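Local structure of kinesin-like protein KAR3 (Saccharomyces cerevisiae, 1F9V) at residues N4-Y8 against V338-R342; Y84-A90 against D309-F315; K174-I178 against L301-T307. The protein is a kinesin-family motor that binds ADP and magnesium here and probably couples ATP hydrolysis to movement along microtubules. The protein carries 2 engineered substitutions. All blocks are in the same frame, centred on the assembly; numbering follows the deposited sequence.

Interaction 1 (N4-Y8 against V338-R342); sequences NIRVY and VNSTR. With ADP (adenosine-5'-diphosphate), chain D.
Ser-340 OG faces the backbone of Ile-5 across two waters and uses its hydroxyl both ways. It accepts from one water (OG to water O 2.6 Å), which also donates to Ile-5 O, and gives its own hydrogen to the second, which takes another from Ile-5 N. A first torsion of 85°, with OG lying between the backbone N and the carbonyl carbon, aims the hydroxyl at this pair; a short hydroxyl side chain suits a place where two waters stand between it and the strand. Strand 4-8 opens the central sheet of the kinesin motor domain, and 338-342 is the loop leaving helix 325-338, so the contact joins the first strand to the chain's C-terminal end. Farther along, the guanidinium groups of Arg-6 and Arg-342 lie flat on each other, planes 2° apart and centres 3.6 Å apart. Anions accompany the stack: Arg-342 NH2 forms a salt bridge with Asp-57, while Arg-6 NH2 donates to the ADP beta-phosphate oxygen O2B (3.0 Å). ADP N7 lies over the opposite face of the Arg-6 guanidinium, toward its rim, and Arg-6 CG underlies the adenine at C6 (3.3 Å). Asn-4 OD1 accepts from adenine N6 at 2.9 Å. Val-7 CG2 packs on Val-338 CG2 (3.9 Å). Asn-339 OD1 also lies against Val-7, while its ND2 is bonded to Lys-55 O.

Interaction 2 (Y84-A90 against D309-F315); sequences YNVCIFA and DSKTLMF. With ADP (adenosine-5'-diphosphate), chain D.
Extended second and third torsions carry Lys-311 CE over the middle of the Tyr-84 ring, and the bend at chi4 (-130°) keeps NZ above the same face. CE stands 3.9 Å from the Tyr-84 ring centroid, a CH-pi contact, and Lys-311 NZ adds a longer cation-pi approach at 4.9 Å. A lysine fits because its methylenes pack on the phenol while the ammonium end stands farther off, near an ADP adenine; Asp-309 O meets the ring's edge at CD2. Met-314 has all three torsions near -60°, a compact coil that lays its thioether alongside Phe-89, with SD 3.5 Å from Phe-89 CD2 in an oblique Met-aromatic contact. Thr-312 CG2 comes to the edge of the same ring, in its plane, at CE2. Phe-89 meets Leu-302 and Thr-312 meets Leu-306 of helix 297-306, while Met-314 packs against Val-338. On the other face Ile-88 CG1 touches Leu-313 CB (4.3 Å), near Val-73 and Leu-76 of helix 66-77. Between these layers, in the sheet itself, five N-H...O=C bonds alternate across the strands, from Lys-311 N to Asn-85 O (2.9 Å) through to Phe-315 N to Phe-89 O (2.7 Å). At the start of the strands one water links Asn-85 N, Asp-309 OD2 and Ser-310 OG. Thr-312 O accepts from N6 of a second ADP (3.1 Å), not the one in the P-loop pocket; Leu-313 CB packs on the same adenine. Two parallel neighbours between helical layers, 86-91 leading into the P-loop, belong to the central sheet of the P-loop NTPase fold.

Interaction 3 (K174-I178 against L301-T307); sequences KTTTI and LLQYSLT
Tyr-304 and Lys-174 form the tight part of this contact. The ring lies over the lysine backbone, with Lys-174 CA 3.8 Å from the Tyr-304 centroid in a CH-pi contact, while Lys-174 CE reaches CD1 of the ring at 3.4 Å. Bends at chi3 (106°) and chi4 lead the chain from over the ring face past its CD1 edge, bringing NZ to donate to Thr-307 OG1 (3.1 Å). That hydroxyl passes its own hydrogen to Gln-303 O, which Leu-306 N approaches from the opposite face of the carbonyl plane; a threonine here both receives and donates. An aromatic suits position 304 because it offers a broad face to the turn. Thr-176 OG1 presses on the ring at Tyr-304 CD2 (3.2 Å), and Ile-178 CD1 meets Leu-301 CD1 closely (3.7 Å), with Ile-138 of strand 130-141 beside them. A water joins Thr-176 OG1, also bonded to His-169, to Leu-301 O (2.7 Å) and Tyr-304 N (3.0 Å), replacing the amide's missing bond where the helix kinks. The exposed Lys-174 NZ flank is looser: there another water accepts from NZ and donates to Tyr-304 O (2.6 Å). Lys-174 and Thr-175 face Asp-170 as a G1 beta bulge: the contact is a bulged beta hairpin, 167-170 with 175-178, docked on the end of helix 297-306, elements that in kinesins generally lie toward the microtubule-binding side.

From the N terminus, strand 4-11 enters the central sheet first, and interaction 1 joins it to the loop after the last helix, closing nearly the whole chain. Strand 86-91 follows, and interaction 2 pairs it with 311-318, closing a loop that lies inside the first. The hairpin strand 175-178 comes next; interaction 3 sets it against helix 297-306, just before strand 311-318, and is the innermost. The three loops nest without crossing. Strand 311-318 lies between 4-11 and 86-91, so interactions 1 and 2 share one sheet and one ADP, whereas Asn-85 ND2 reaching Tyr-304 O couples interaction 2 to interaction 3. Interactions 1 and 3 do not touch.

Interaction 1 (N4-Y8 against V338-R342)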
loop_
_atom_site.group_PDB
_atom_site.type_symbol
_atom_site.label_atom_id
_atom_site.label_comp_id
_atom_site.label_asym_id
_atom_site.label_seq_id
_atom_site.Cartn_x
_atom_site.Cartn_y
_atom_site.Cartn_z
ATOM N N ASN A 4 -7.911 -8.579 9.154
ATOM C CA ASN A 4 -6.517 -9.011 9.094
ATOM C C ASN A 4 -5.663 -7.874 8.550
ATOM O O ASN A 4 -5.467 -7.745 7.340
ATOM C CB ASN A 4 -6.395 -10.231 8.196
ATOM C CG ASN A 4 -5.086 -10.952 8.382
ATOM O OD1 ASN A 4 -4.043 -10.325 8.555
ATOM N ND2 ASN A 4 -5.130 -12.278 8.352
ATOM N N ILE A 5 -5.147 -7.061 9.464
ATOM C CA ILE A 5 -4.355 -5.897 9.107
ATOM C C ILE A 5 -2.986 -5.884 9.781
ATOM O O ILE A 5 -2.854 -6.275 10.935
ATOM C CB ILE A 5 -5.103 -4.608 9.525
ATOM C CG1 ILE A 5 -6.444 -4.519 8.789
ATOM C CG2 ILE A 5 -4.250 -3.385 9.248
ATOM C CD1 ILE A 5 -7.496 -3.740 9.551
ATOM N N ARG A 6 -1.976 -5.426 9.050
ATOM C CA ARG A 6 -0.627 -5.311 9.589
ATOM C C ARG A 6 -0.028 -4.019 9.084
ATOM O O ARG A 6 -0.402 -3.519 8.023
ATOM C CB ARG A 6 0.227 -6.490 9.161
ATOM C CG ARG A 6 -0.336 -7.787 9.657
ATOM C CD ARG A 6 0.684 -8.597 10.397
ATOM N NE ARG A 6 0.398 -10.031 10.332
ATOM C CZ ARG A 6 -0.785 -10.589 10.573
ATOM N NH1 ARG A 6 -1.836 -9.845 10.902
ATOM N NH2 ARG A 6 -0.913 -11.908 10.491
ATOM N N VAL A 7 0.903 -3.474 9.855
ATOM C CA VAL A 7 1.550 -2.227 9.506
ATOM C C VAL A 7 3.070 -2.348 9.548
ATOM O O VAL A 7 3.630 -2.823 10.537
ATOM C CB VAL A 7 1.118 -1.111 10.485
ATOM C CG1 VAL A 7 1.778 0.203 10.105
ATOM C CG2 VAL A 7 -0.410 -0.987 10.483
ATOM N N TYR A 8 3.722 -1.945 8.461
ATOM C CA TYR A 8 5.185 -1.951 8.372
ATOM C C TYR A 8 5.636 -0.514 8.150
ATOM O O TYR A 8 4.960 0.264 7.469
ATOM C CB TYR A 8 5.691 -2.756 7.171
ATOM C CG TYR A 8 5.479 -4.250 7.211
ATOM C CD1 TYR A 8 5.031 -4.899 8.361
ATOM C CD2 TYR A 8 5.737 -5.020 6.079
ATOM C CE1 TYR A 8 4.851 -6.285 8.376
ATOM C CE2 TYR A 8 5.560 -6.395 6.085
ATOM C CZ TYR A 8 5.117 -7.021 7.227
ATOM O OH TYR A 8 4.937 -8.388 7.208
ATOM N N VAL A 338 -3.696 3.252 12.071
ATOM C CA VAL A 338 -4.143 2.099 11.305
ATOM C C VAL A 338 -3.722 0.754 11.909
ATOM O O VAL A 338 -4.136 -0.298 11.434
ATOM C CB VAL A 338 -3.703 2.206 9.826
ATOM C CG1 VAL A 338 -4.421 3.368 9.174
ATOM C CG2 VAL A 338 -2.208 2.398 9.719
ATOM N N ASN A 339 -2.903 0.789 12.962
ATOM C CA ASN A 339 -2.489 -0.436 13.652
ATOM C C ASN A 339 -3.799 -1.023 14.186
ATOM O O ASN A 339 -4.618 -0.289 14.736
ATOM C CB ASN A 339 -1.599 -0.100 14.855
ATOM C CG ASN A 339 -0.116 -0.240 14.563
ATOM O OD1 ASN A 339 0.295 -0.989 13.680
ATOM N ND2 ASN A 339 0.703 0.488 15.325
ATOM N N SER A 340 -4.007 -2.327 14.041
ATOM C CA SER A 340 -5.242 -2.927 14.546
ATOM C C SER A 340 -5.104 -3.326 16.018
ATOM O O SER A 340 -4.002 -3.290 16.579
ATOM C CB SER A 340 -5.626 -4.149 13.703
ATOM O OG SER A 340 -4.960 -5.312 14.156
ATOM N N THR A 341 -6.218 -3.705 16.643
ATOM C CA THR A 341 -6.208 -4.097 18.048
ATOM C C THR A 341 -5.504 -5.429 18.273
ATOM O O THR A 341 -5.557 -6.011 19.357
ATOM C CB THR A 341 -7.640 -4.163 18.623
ATOM O OG1 THR A 341 -8.453 -5.019 17.811
ATOM C CG2 THR A 341 -8.250 -2.769 18.658
ATOM N N ARG A 342 -4.849 -5.916 17.229
ATOM C CA ARG A 342 -4.085 -7.144 17.316
ATOM C C ARG A 342 -2.766 -6.751 17.995
ATOM O O ARG A 342 -2.150 -7.539 18.711
ATOM C CB ARG A 342 -3.812 -7.670 15.905
ATOM C CG ARG A 342 -2.608 -8.580 15.780
ATOM C CD ARG A 342 -2.720 -9.458 14.539
ATOM N NE ARG A 342 -1.450 -10.099 14.207
ATOM C CZ ARG A 342 -0.319 -9.436 13.982
ATOM N NH1 ARG A 342 0.788 -10.102 13.687
ATOM N NH2 ARG A 342 -0.298 -8.107 14.051
HETATM P PB ADP D . 1.536 -15.324 11.409
HETATM O O1B ADP D . 0.787 -15.496 12.691
HETATM O O2B ADP D . 1.421 -13.793 10.862
HETATM O O3B ADP D . 2.966 -15.729 11.563
HETATM P PA ADP D . -0.199 -15.853 9.146
HETATM O O1A ADP D . -0.990 -17.067 8.870
HETATM O O2A ADP D . -1.042 -14.739 9.619
HETATM O O3A ADP D . 0.859 -16.173 10.282
HETATM O "O5'" ADP D . 0.725 -15.445 7.892
HETATM C "C5'" ADP D . 2.146 -15.574 8.001
HETATM C "C4'" ADP D . 2.900 -14.547 7.156
HETATM O "O4'" ADP D . 2.138 -14.024 6.038
HETATM C "C3'" ADP D . 3.373 -13.360 7.967
HETATM O "O3'" ADP D . 4.648 -13.572 8.595
HETATM C "C2'" ADP D . 3.381 -12.216 6.984
HETATM O "O2'" ADP D . 4.653 -12.060 6.332
HETATM C "C1'" ADP D . 2.231 -12.569 6.044
HETATM N N9 ADP D . 0.941 -11.851 6.414
HETATM C C8 ADP D . -0.188 -12.401 6.901
HETATM N N7 ADP D . -1.110 -11.437 7.081
HETATM C C5 ADP D . -0.591 -10.285 6.712
HETATM C C6 ADP D . -1.027 -8.944 6.646
HETATM N N6 ADP D . -2.274 -8.605 7.027
HETATM N N1 ADP D . -0.174 -7.964 6.193
HETATM C C2 ADP D . 1.087 -8.245 5.795
HETATM N N3 ADP D . 1.513 -9.522 5.846
HETATM C C4 ADP D . 0.732 -10.549 6.286
HETATM O O HOH W 1 -2.458 -4.977 13.362
HETATM O O HOH W 2 -5.553 -7.301 12.529
#

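Interaction 2 (Y84-A90 against D309-F315)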
loop_
_atom_site.group_PDB
_atom_site.type_symbol
_atom_site.label_atom_id
_atom_site.label_comp_id
_atom_site.label_asym_id
_atom_site.label_seq_id
_atom_site.Cartn_x
_atom_site.Cartn_y
_atom_site.Cartn_z
ATOM N N TYR A 84 -7.603 -15.494 -1.173
ATOM C CA TYR A 84 -7.673 -14.319 -0.309
ATOM C C TYR A 84 -7.469 -13.065 -1.137
ATOM O O TYR A 84 -6.722 -13.072 -2.115
ATOM C CB TYR A 84 -6.570 -14.349 0.751
ATOM C CG TYR A 84 -6.814 -15.293 1.893
ATOM C CD1 TYR A 84 -6.249 -16.572 1.893
ATOM C CD2 TYR A 84 -7.595 -14.913 2.982
ATOM C CE1 TYR A 84 -6.457 -17.446 2.953
ATOM C CE2 TYR A 84 -7.809 -15.777 4.046
ATOM C CZ TYR A 84 -7.238 -17.042 4.024
ATOM O OH TYR A 84 -7.445 -17.901 5.073
ATOM N N ASN A 85 -8.146 -11.990 -0.752
ATOM C CA ASN A 85 -7.961 -10.724 -1.427
ATOM C C ASN A 85 -6.860 -10.052 -0.615
ATOM O O ASN A 85 -6.780 -10.242 0.605
ATOM C CB ASN A 85 -9.222 -9.876 -1.370
ATOM C CG ASN A 85 -10.308 -10.396 -2.286
ATOM O OD1 ASN A 85 -10.033 -11.040 -3.300
ATOM N ND2 ASN A 85 -11.551 -10.116 -1.929
ATOM N N VAL A 86 -6.033 -9.266 -1.288
ATOM C CA VAL A 86 -4.919 -8.611 -0.622
ATOM C C VAL A 86 -4.822 -7.148 -1.005
ATOM O O VAL A 86 -5.008 -6.791 -2.165
ATOM C CB VAL A 86 -3.584 -9.318 -1.002
ATOM C CG1 VAL A 86 -2.384 -8.470 -0.578
ATOM C CG2 VAL A 86 -3.534 -10.691 -0.376
ATOM N N CYS A 87 -4.533 -6.304 -0.016
ATOM C CA CYS A 87 -4.346 -4.876 -0.252
ATOM C C CYS A 87 -3.022 -4.463 0.380
ATOM O O CYS A 87 -2.725 -4.845 1.512
ATOM C CB CYS A 87 -5.462 -4.038 0.391
ATOM S SG CYS A 87 -7.009 -3.949 -0.535
ATOM N N ILE A 88 -2.225 -3.706 -0.365
ATOM C CA ILE A 88 -0.965 -3.184 0.151
ATOM C C ILE A 88 -0.982 -1.701 -0.177
ATOM O O ILE A 88 -1.077 -1.320 -1.346
ATOM C CB ILE A 88 0.263 -3.844 -0.509
ATOM C CG1 ILE A 88 0.297 -5.336 -0.157
ATOM C CG2 ILE A 88 1.537 -3.139 -0.031
ATOM C CD1 ILE A 88 1.479 -6.101 -0.744
ATOM N N PHE A 89 -0.916 -0.862 0.855
ATOM C CA PHE A 89 -0.934 0.582 0.650
ATOM C C PHE A 89 0.398 1.226 1.042
ATOM O O PHE A 89 0.822 1.111 2.193
ATOM C CB PHE A 89 -2.031 1.250 1.496
ATOM C CG PHE A 89 -3.430 0.780 1.196
ATOM C CD1 PHE A 89 -4.190 1.401 0.213
ATOM C CD2 PHE A 89 -4.002 -0.248 1.939
ATOM C CE1 PHE A 89 -5.513 1.008 -0.023
ATOM C CE2 PHE A 89 -5.322 -0.652 1.713
ATOM C CZ PHE A 89 -6.078 -0.020 0.730
ATOM N N ALA A 90 1.051 1.894 0.100
ATOM C CA ALA A 90 2.294 2.598 0.410
ATOM C C ALA A 90 1.846 4.019 0.758
ATOM O O ALA A 90 1.261 4.714 -0.078
ATOM C CB ALA A 90 3.224 2.608 -0.786
ATOM N N ASP A 309 -12.162 -12.039 4.908
ATOM C CA ASP A 309 -10.895 -12.557 5.415
ATOM C C ASP A 309 -9.752 -11.941 4.617
ATOM O O ASP A 309 -8.633 -12.455 4.615
ATOM C CB ASP A 309 -10.856 -14.079 5.289
ATOM C CG ASP A 309 -11.470 -14.566 3.995
ATOM O OD1 ASP A 309 -11.956 -15.717 3.973
ATOM O OD2 ASP A 309 -11.468 -13.796 3.007
ATOM N N SER A 310 -10.050 -10.842 3.931
ATOM C CA SER A 310 -9.050 -10.147 3.135
ATOM C C SER A 310 -7.890 -9.755 4.056
ATOM O O SER A 310 -8.083 -9.538 5.258
ATOM C CB SER A 310 -9.662 -8.892 2.500
ATOM O OG SER A 310 -10.642 -9.234 1.534
ATOM N N LYS A 311 -6.692 -9.672 3.489
ATOM C CA LYS A 311 -5.505 -9.308 4.261
ATOM C C LYS A 311 -4.983 -7.970 3.776
ATOM O O LYS A 311 -4.775 -7.771 2.584
ATOM C CB LYS A 311 -4.430 -10.378 4.103
ATOM C CG LYS A 311 -4.893 -11.747 4.545
ATOM C CD LYS A 311 -3.835 -12.798 4.275
ATOM C CE LYS A 311 -4.275 -14.153 4.785
ATOM N NZ LYS A 311 -3.209 -14.776 5.621
ATOM N N THR A 312 -4.772 -7.052 4.712
ATOM C CA THR A 312 -4.296 -5.725 4.364
ATOM C C THR A 312 -2.978 -5.384 5.035
ATOM O O THR A 312 -2.770 -5.697 6.204
ATOM C CB THR A 312 -5.340 -4.665 4.758
ATOM O OG1 THR A 312 -6.503 -4.835 3.938
ATOM C CG2 THR A 312 -4.785 -3.255 4.571
ATOM N N LEU A 313 -2.097 -4.744 4.275
ATOM C CA LEU A 313 -0.802 -4.320 4.786
ATOM C C LEU A 313 -0.628 -2.834 4.501
ATOM O O LEU A 313 -0.700 -2.403 3.350
ATOM C CB LEU A 313 0.334 -5.100 4.113
ATOM C CG LEU A 313 1.742 -4.514 4.304
ATOM C CD1 LEU A 313 2.107 -4.518 5.787
ATOM C CD2 LEU A 313 2.752 -5.328 3.497
ATOM N N MET A 314 -0.433 -2.052 5.557
ATOM C CA MET A 314 -0.198 -0.620 5.406
ATOM C C MET A 314 1.322 -0.489 5.468
ATOM O O MET A 314 1.952 -0.956 6.414
ATOM C CB MET A 314 -0.850 0.174 6.544
ATOM C CG MET A 314 -2.328 -0.159 6.780
ATOM S SD MET A 314 -3.394 0.228 5.359
ATOM C CE MET A 314 -3.050 2.034 5.141
ATOM N N PHE A 315 1.897 0.126 4.446
ATOM C CA PHE A 315 3.339 0.302 4.344
ATOM C C PHE A 315 3.669 1.790 4.472
ATOM O O PHE A 315 3.507 2.549 3.518
ATOM C CB PHE A 315 3.802 -0.243 2.985
ATOM C CG PHE A 315 5.200 -0.770 2.986
ATOM C CD1 PHE A 315 6.278 0.106 2.918
ATOM C CD2 PHE A 315 5.447 -2.133 3.056
ATOM C CE1 PHE A 315 7.592 -0.373 2.919
ATOM C CE2 PHE A 315 6.754 -2.623 3.057
ATOM C CZ PHE A 315 7.829 -1.737 2.988
HETATM P PB ADP D . 1.536 -15.324 11.409
HETATM O O1B ADP D . 0.787 -15.496 12.691
HETATM O O2B ADP D . 1.421 -13.793 10.862
HETATM O O3B ADP D . 2.966 -15.729 11.563
HETATM P PA ADP D . -0.199 -15.853 9.146
HETATM O O1A ADP D . -0.990 -17.067 8.870
HETATM O O2A ADP D . -1.042 -14.739 9.619
HETATM O O3A ADP D . 0.859 -16.173 10.282
HETATM O "O5'" ADP D . 0.725 -15.445 7.892
HETATM C "C5'" ADP D . 2.146 -15.574 8.001
HETATM C "C4'" ADP D . 2.900 -14.547 7.156
HETATM O "O4'" ADP D . 2.138 -14.024 6.038
HETATM C "C3'" ADP D . 3.373 -13.360 7.967
HETATM O "O3'" ADP D . 4.648 -13.572 8.595
HETATM C "C2'" ADP D . 3.381 -12.216 6.984
HETATM O "O2'" ADP D . 4.653 -12.060 6.332
HETATM C "C1'" ADP D . 2.231 -12.569 6.044
HETATM N N9 ADP D . 0.941 -11.851 6.414
HETATM C C8 ADP D . -0.188 -12.401 6.901
HETATM N N7 ADP D . -1.110 -11.437 7.081
HETATM C C5 ADP D . -0.591 -10.285 6.712
HETATM C C6 ADP D . -1.027 -8.944 6.646
HETATM N N6 ADP D . -2.274 -8.605 7.027
HETATM N N1 ADP D . -0.174 -7.964 6.193
HETATM C C2 ADP D . 1.087 -8.245 5.795
HETATM N N3 ADP D . 1.513 -9.522 5.846
HETATM C C4 ADP D . 0.732 -10.549 6.286
HETATM O O HOH W 3 -10.326 -12.362 1.206
#

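Interaction 3 (K174-I178 against L301-T307)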
loop_
_atom_site.group_PDB
_atom_site.type_symbol
_atom_site.label_atom_id
_atom_site.label_comp_id
_atom_site.label_asym_id
_atom_site.label_seq_id
_atom_site.Cartn_x
_atom_site.Cartn_y
_atom_site.Cartn_z
ATOM N N LYS A 174 -18.953 -11.088 -4.507
ATOM C CA LYS A 174 -18.165 -10.172 -3.692
ATOM C C LYS A 174 -16.922 -9.703 -4.456
ATOM O O LYS A 174 -15.812 -9.657 -3.913
ATOM C CB LYS A 174 -17.765 -10.840 -2.374
ATOM C CG LYS A 174 -18.812 -10.694 -1.276
ATOM C CD LYS A 174 -18.165 -10.689 0.107
ATOM C CE LYS A 174 -18.159 -9.285 0.720
ATOM N NZ LYS A 174 -16.946 -8.994 1.557
ATOM N N THR A 175 -17.121 -9.365 -5.728
ATOM C CA THR A 175 -16.044 -8.877 -6.571
ATOM C C THR A 175 -16.443 -7.530 -7.154
ATOM O O THR A 175 -17.619 -7.155 -7.147
ATOM C CB THR A 175 -15.704 -9.856 -7.717
ATOM O OG1 THR A 175 -16.851 -10.038 -8.557
ATOM C CG2 THR A 175 -15.264 -11.193 -7.151
ATOM N N THR A 176 -15.454 -6.809 -7.662
ATOM C CA THR A 176 -15.671 -5.480 -8.200
ATOM C C THR A 176 -14.940 -5.292 -9.511
ATOM O O THR A 176 -13.819 -5.776 -9.676
ATOM C CB THR A 176 -15.150 -4.421 -7.199
ATOM O OG1 THR A 176 -15.798 -4.608 -5.939
ATOM C CG2 THR A 176 -15.393 -3.006 -7.713
ATOM N N THR A 177 -15.581 -4.593 -10.441
ATOM C CA THR A 177 -14.980 -4.292 -11.730
ATOM C C THR A 177 -15.290 -2.834 -12.012
ATOM O O THR A 177 -16.147 -2.238 -11.353
ATOM C CB THR A 177 -15.565 -5.165 -12.873
ATOM O OG1 THR A 177 -16.940 -4.832 -13.086
ATOM C CG2 THR A 177 -15.459 -6.635 -12.527
ATOM N N ILE A 178 -14.577 -2.258 -12.969
ATOM C CA ILE A 178 -14.781 -0.867 -13.348
ATOM C C ILE A 178 -15.032 -0.846 -14.842
ATOM O O ILE A 178 -14.249 -1.391 -15.611
ATOM C CB ILE A 178 -13.537 0.004 -13.051
ATOM C CG1 ILE A 178 -13.077 -0.198 -11.602
ATOM C CG2 ILE A 178 -13.859 1.471 -13.310
ATOM C CD1 ILE A 178 -11.630 0.220 -11.372
ATOM N N LEU A 301 -14.096 1.614 -3.915
ATOM C CA LEU A 301 -13.634 0.695 -4.943
ATOM C C LEU A 301 -13.096 -0.601 -4.346
ATOM O O LEU A 301 -13.355 -1.690 -4.862
ATOM C CB LEU A 301 -12.527 1.349 -5.773
ATOM C CG LEU A 301 -11.754 0.420 -6.721
ATOM C CD1 LEU A 301 -12.656 0.014 -7.873
ATOM C CD2 LEU A 301 -10.512 1.116 -7.258
ATOM N N LEU A 302 -12.362 -0.484 -3.244
ATOM C CA LEU A 302 -11.724 -1.641 -2.617
ATOM C C LEU A 302 -12.444 -2.334 -1.471
ATOM O O LEU A 302 -11.878 -3.225 -0.844
ATOM C CB LEU A 302 -10.325 -1.234 -2.127
ATOM C CG LEU A 302 -9.397 -0.634 -3.182
ATOM C CD1 LEU A 302 -8.096 -0.147 -2.520
ATOM C CD2 LEU A 302 -9.105 -1.692 -4.249
ATOM N N GLN A 303 -13.683 -1.955 -1.196
ATOM C CA GLN A 303 -14.414 -2.540 -0.083
ATOM C C GLN A 303 -14.396 -4.065 0.049
ATOM O O GLN A 303 -14.255 -4.578 1.153
ATOM C CB GLN A 303 -15.861 -2.033 -0.081
ATOM C CG GLN A 303 -16.727 -2.573 -1.202
ATOM C CD GLN A 303 -18.142 -2.027 -1.137
ATOM O OE1 GLN A 303 -19.067 -2.575 -1.751
ATOM N NE2 GLN A 303 -18.319 -0.943 -0.390
ATOM N N TYR A 304 -14.539 -4.796 -1.057
ATOM C CA TYR A 304 -14.535 -6.257 -0.978
ATOM C C TYR A 304 -13.141 -6.841 -0.700
ATOM O O TYR A 304 -13.020 -7.985 -0.260
ATOM C CB TYR A 304 -15.095 -6.867 -2.269
ATOM C CG TYR A 304 -16.586 -6.687 -2.443
ATOM C CD1 TYR A 304 -17.443 -6.680 -1.339
ATOM C CD2 TYR A 304 -17.143 -6.528 -3.713
ATOM C CE1 TYR A 304 -18.825 -6.518 -1.499
ATOM C CE2 TYR A 304 -18.519 -6.367 -3.886
ATOM C CZ TYR A 304 -19.354 -6.362 -2.775
ATOM O OH TYR A 304 -20.713 -6.208 -2.941
ATOM N N SER A 305 -12.097 -6.058 -0.967
ATOM C CA SER A 305 -10.728 -6.507 -0.731
ATOM C C SER A 305 -10.246 -6.021 0.635
ATOM O O SER A 305 -9.109 -6.278 1.032
ATOM C CB SER A 305 -9.796 -5.988 -1.833
ATOM O OG SER A 305 -9.908 -6.771 -3.014
ATOM N N LEU A 306 -11.125 -5.326 1.352
ATOM C CA LEU A 306 -10.801 -4.800 2.673
ATOM C C LEU A 306 -11.620 -5.502 3.747
ATOM O O LEU A 306 -11.338 -5.384 4.932
ATOM C CB LEU A 306 -11.090 -3.298 2.723
ATOM C CG LEU A 306 -10.125 -2.387 1.960
ATOM C CD1 LEU A 306 -10.649 -0.963 1.938
ATOM C CD2 LEU A 306 -8.757 -2.433 2.631
ATOM N N THR A 307 -12.638 -6.240 3.326
ATOM C CA THR A 307 -13.505 -6.931 4.263
ATOM C C THR A 307 -13.403 -8.437 4.139
ATOM O O THR A 307 -12.663 -8.951 3.305
ATOM C CB THR A 307 -14.968 -6.505 4.061
ATOM O OG1 THR A 307 -15.330 -6.663 2.684
ATOM C CG2 THR A 307 -15.147 -5.044 4.459
HETATM O O HOH W 4 -14.470 -10.019 0.572
HETATM O O HOH W 5 -14.069 -4.145 -3.917
#